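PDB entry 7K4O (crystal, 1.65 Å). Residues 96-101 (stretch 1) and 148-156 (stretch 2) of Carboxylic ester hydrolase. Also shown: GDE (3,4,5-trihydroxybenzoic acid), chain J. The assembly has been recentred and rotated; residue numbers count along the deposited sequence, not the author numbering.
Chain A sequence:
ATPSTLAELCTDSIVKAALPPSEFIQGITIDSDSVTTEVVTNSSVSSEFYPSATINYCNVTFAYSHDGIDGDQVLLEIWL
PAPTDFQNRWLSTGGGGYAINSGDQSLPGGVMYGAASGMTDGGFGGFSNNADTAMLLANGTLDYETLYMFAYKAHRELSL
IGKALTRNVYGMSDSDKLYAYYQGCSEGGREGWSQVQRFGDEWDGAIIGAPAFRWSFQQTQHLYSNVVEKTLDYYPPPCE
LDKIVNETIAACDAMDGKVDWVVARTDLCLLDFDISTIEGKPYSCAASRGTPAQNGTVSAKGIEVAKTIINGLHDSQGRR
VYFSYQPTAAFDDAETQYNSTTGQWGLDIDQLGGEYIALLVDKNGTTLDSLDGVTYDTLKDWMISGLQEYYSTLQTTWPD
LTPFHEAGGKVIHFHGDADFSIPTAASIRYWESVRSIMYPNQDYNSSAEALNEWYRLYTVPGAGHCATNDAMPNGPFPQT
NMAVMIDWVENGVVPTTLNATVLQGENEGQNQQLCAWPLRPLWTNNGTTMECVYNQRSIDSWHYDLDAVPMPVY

Stretch 1, residues 96-101: GGYAIN
Stretch 2 148-156: YMFAYKAHR

Loop 96-101 packs on residues 148-156, part of a longer helix of the same chain, without a hydrogen bond between them; the contact is van der Waals packing, with apolar side chains at Tyr98, Ile100, Phe150 and Ala154, and buries 282 Å² in total. Gly96 (phi/psi -180/135) opens a type II' turn closed by Ala99 N to Gly96 O (2.9 Å) and Gly96 N to Ala99 O (3.0 Å). Gly97 (64/-131) has the positive phi that favours glycine; its N donates a nearly straight hydrogen bond to GDE OAA (2.7 Å, 170°), while its O lies at the Phe150 ring edge, 4.2 Å from Phe150 CZ. Tyr98 (-98/13; chi1 m, chi2 84°) sends its CA-to-CB bond sideways, its CD2 4.1 Å from Phe150 CE2 and its O 3.7 Å from Phe150 CE1. Ala99 (-88/146) turns its CB away. The CA-to-CB bond of Ile100 (-104/-3; t, t) points toward the helix, its CA 6.7 Å from Phe150 CA; its CD1 reaches Ala154 CB at 3.6 Å and Met149 O at 3.9 Å, and its CG1 lies 4.0 Å from His155 NE2. Phe150 (chi1 t, chi2 55°) starts sideways but brings its ring end nearer, setting its edge against Ile100 CB (4.4 Å from Phe150 CD1). Asn101 (-135/165; chi1 p, chi2 78°) makes no contact with the helix; its side chain hydrogen-bonds elsewhere in the structure. In the helix, a pi-type turn spans 149-153, where Lys153 N hydrogen-bonds Tyr148 O (2.9 Å); Ala154 N hydrogen-bonds Met149 O (3.1 Å), both reaching five residues back.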

# COMPACT_ATOMS: atom_id res chain seq x y z
N GLY A 96 -2.22 -3.05 7.42
CA GLY A 96 -3.15 -3.43 6.34
C GLY A 96 -4.56 -3.19 6.85
O GLY A 96 -4.83 -3.50 8.04
N GLY A 97 -5.40 -2.58 6.02
CA GLY A 97 -6.75 -2.19 6.48
C GLY A 97 -6.60 -1.15 7.57
O GLY A 97 -5.86 -0.16 7.35
N TYR A 98 -7.27 -1.33 8.70
CA TYR A 98 -7.09 -0.43 9.86
C TYR A 98 -6.14 -1.04 10.87
O TYR A 98 -6.06 -0.51 11.97
CB TYR A 98 -8.46 -0.06 10.46
CG TYR A 98 -9.17 1.04 9.72
CD1 TYR A 98 -9.94 0.76 8.59
CD2 TYR A 98 -9.00 2.37 10.07
CE1 TYR A 98 -10.56 1.77 7.85
CE2 TYR A 98 -9.62 3.38 9.35
CZ TYR A 98 -10.42 3.09 8.26
OH TYR A 98 -11.00 4.11 7.54
N ALA A 99 -5.41 -2.09 10.51
CA ALA A 99 -4.36 -2.69 11.35
C ALA A 99 -3.04 -1.97 11.08
O ALA A 99 -2.81 -1.53 9.97
CB ALA A 99 -4.18 -4.18 11.09
N ILE A 100 -2.25 -1.85 12.13
CA ILE A 100 -0.93 -1.16 12.06
C ILE A 100 0.19 -2.22 12.05
O ILE A 100 1.38 -1.83 11.86
CB ILE A 100 -0.77 -0.18 13.22
CG1 ILE A 100 0.35 0.81 12.93
CG2 ILE A 100 -0.61 -0.90 14.56
CD1 ILE A 100 0.38 1.97 13.91
N ASN A 101 -0.15 -3.49 12.16
CA ASN A 101 0.84 -4.59 12.02
C ASN A 101 0.24 -5.67 11.12
O ASN A 101 -1.00 -5.67 10.86
CB ASN A 101 1.24 -5.15 13.37
CG ASN A 101 0.08 -5.89 14.03
OD1 ASN A 101 -0.21 -7.03 13.67
ND2 ASN A 101 -0.54 -5.22 15.01
N TYR A 148 -3.41 9.86 16.22
CA TYR A 148 -1.99 10.26 16.04
C TYR A 148 -1.08 9.01 16.02
O TYR A 148 -0.11 9.00 15.20
CB TYR A 148 -1.54 11.26 17.11
CG TYR A 148 -1.83 12.68 16.68
CD1 TYR A 148 -3.12 13.19 16.76
CD2 TYR A 148 -0.83 13.54 16.25
CE1 TYR A 148 -3.40 14.50 16.37
CE2 TYR A 148 -1.09 14.85 15.83
CZ TYR A 148 -2.40 15.34 15.91
OH TYR A 148 -2.68 16.63 15.57
N MET A 149 -1.31 8.05 16.91
CA MET A 149 -0.51 6.82 16.91
C MET A 149 -0.66 6.07 15.56
O MET A 149 0.36 5.69 14.96
CB MET A 149 -0.96 5.93 18.05
CG MET A 149 -0.43 6.39 19.40
SD MET A 149 1.39 6.22 19.54
CE MET A 149 1.46 4.48 19.98
N PHE A 150 -1.87 5.92 15.03
CA PHE A 150 -2.08 5.28 13.72
C PHE A 150 -1.45 6.10 12.61
O PHE A 150 -0.80 5.55 11.70
CB PHE A 150 -3.58 5.09 13.48
CG PHE A 150 -3.98 4.31 12.26
CD1 PHE A 150 -3.49 3.04 12.01
CD2 PHE A 150 -4.88 4.83 11.35
CE1 PHE A 150 -3.90 2.31 10.91
CE2 PHE A 150 -5.26 4.13 10.21
CZ PHE A 150 -4.82 2.86 10.03
N ALA A 151 -1.64 7.42 12.64
CA ALA A 151 -1.17 8.34 11.59
C ALA A 151 0.35 8.22 11.41
O ALA A 151 0.76 8.09 10.26
CB ALA A 151 -1.56 9.77 11.87
N TYR A 152 1.10 8.40 12.49
CA TYR A 152 2.58 8.45 12.37
C TYR A 152 3.30 8.23 13.68
O TYR A 152 4.52 7.95 13.62
CB TYR A 152 3.02 9.78 11.75
CG TYR A 152 2.82 11.01 12.60
CD1 TYR A 152 3.76 11.38 13.54
CD2 TYR A 152 1.68 11.82 12.46
CE1 TYR A 152 3.59 12.53 14.31
CE2 TYR A 152 1.51 12.97 13.20
CZ TYR A 152 2.46 13.33 14.13
OH TYR A 152 2.29 14.47 14.90
N LYS A 153 2.68 8.37 14.83
CA LYS A 153 3.50 8.43 16.06
C LYS A 153 3.97 7.03 16.44
O LYS A 153 5.10 6.88 16.99
CB LYS A 153 2.72 9.10 17.20
CG LYS A 153 3.53 9.37 18.44
CD LYS A 153 2.86 10.42 19.38
CE LYS A 153 1.56 9.91 19.98
NZ LYS A 153 1.06 10.81 21.04
N ALA A 154 3.16 6.00 16.28
CA ALA A 154 3.52 4.62 16.69
C ALA A 154 4.76 4.14 15.92
O ALA A 154 5.67 3.51 16.52
CB ALA A 154 2.36 3.66 16.45
N HIS A 155 4.84 4.45 14.64
CA HIS A 155 6.01 3.99 13.85
C HIS A 155 7.29 4.76 14.23
O HIS A 155 8.39 4.16 14.27
CB HIS A 155 5.74 4.08 12.37
CG HIS A 155 5.12 2.85 11.83
ND1 HIS A 155 5.84 1.63 11.79
CD2 HIS A 155 3.86 2.60 11.42
CE1 HIS A 155 5.01 0.70 11.34
NE2 HIS A 155 3.81 1.26 11.07
N ARG A 156 7.16 6.02 14.56
CA ARG A 156 8.31 6.80 15.06
C ARG A 156 8.86 6.15 16.33
O ARG A 156 10.10 5.97 16.46
CB ARG A 156 7.86 8.24 15.28
CG ARG A 156 8.92 9.15 15.85
CD ARG A 156 10.14 9.13 15.04
NE ARG A 156 11.01 10.24 15.49
CZ ARG A 156 12.26 10.39 15.04
NH1 ARG A 156 12.76 9.60 14.11
NH2 ARG A 156 12.98 11.39 15.49
OAA GDE J . -4.44 -1.86 3.60
OAB GDE J . -5.52 -3.05 2.08
OAC GDE J . -7.20 2.48 3.78
OAD GDE J . -8.20 0.50 -0.45
OAE GDE J . -8.49 2.52 1.28
CAF GDE J . -6.26 0.27 3.25
CAG GDE J . -6.77 -0.75 1.08
CAH GDE J . -5.33 -1.97 2.70
CAI GDE J . -7.04 1.38 2.91
CAJ GDE J . -7.59 0.36 0.75
CAK GDE J . -6.19 -0.78 2.34
CAL GDE J . -7.69 1.40 1.64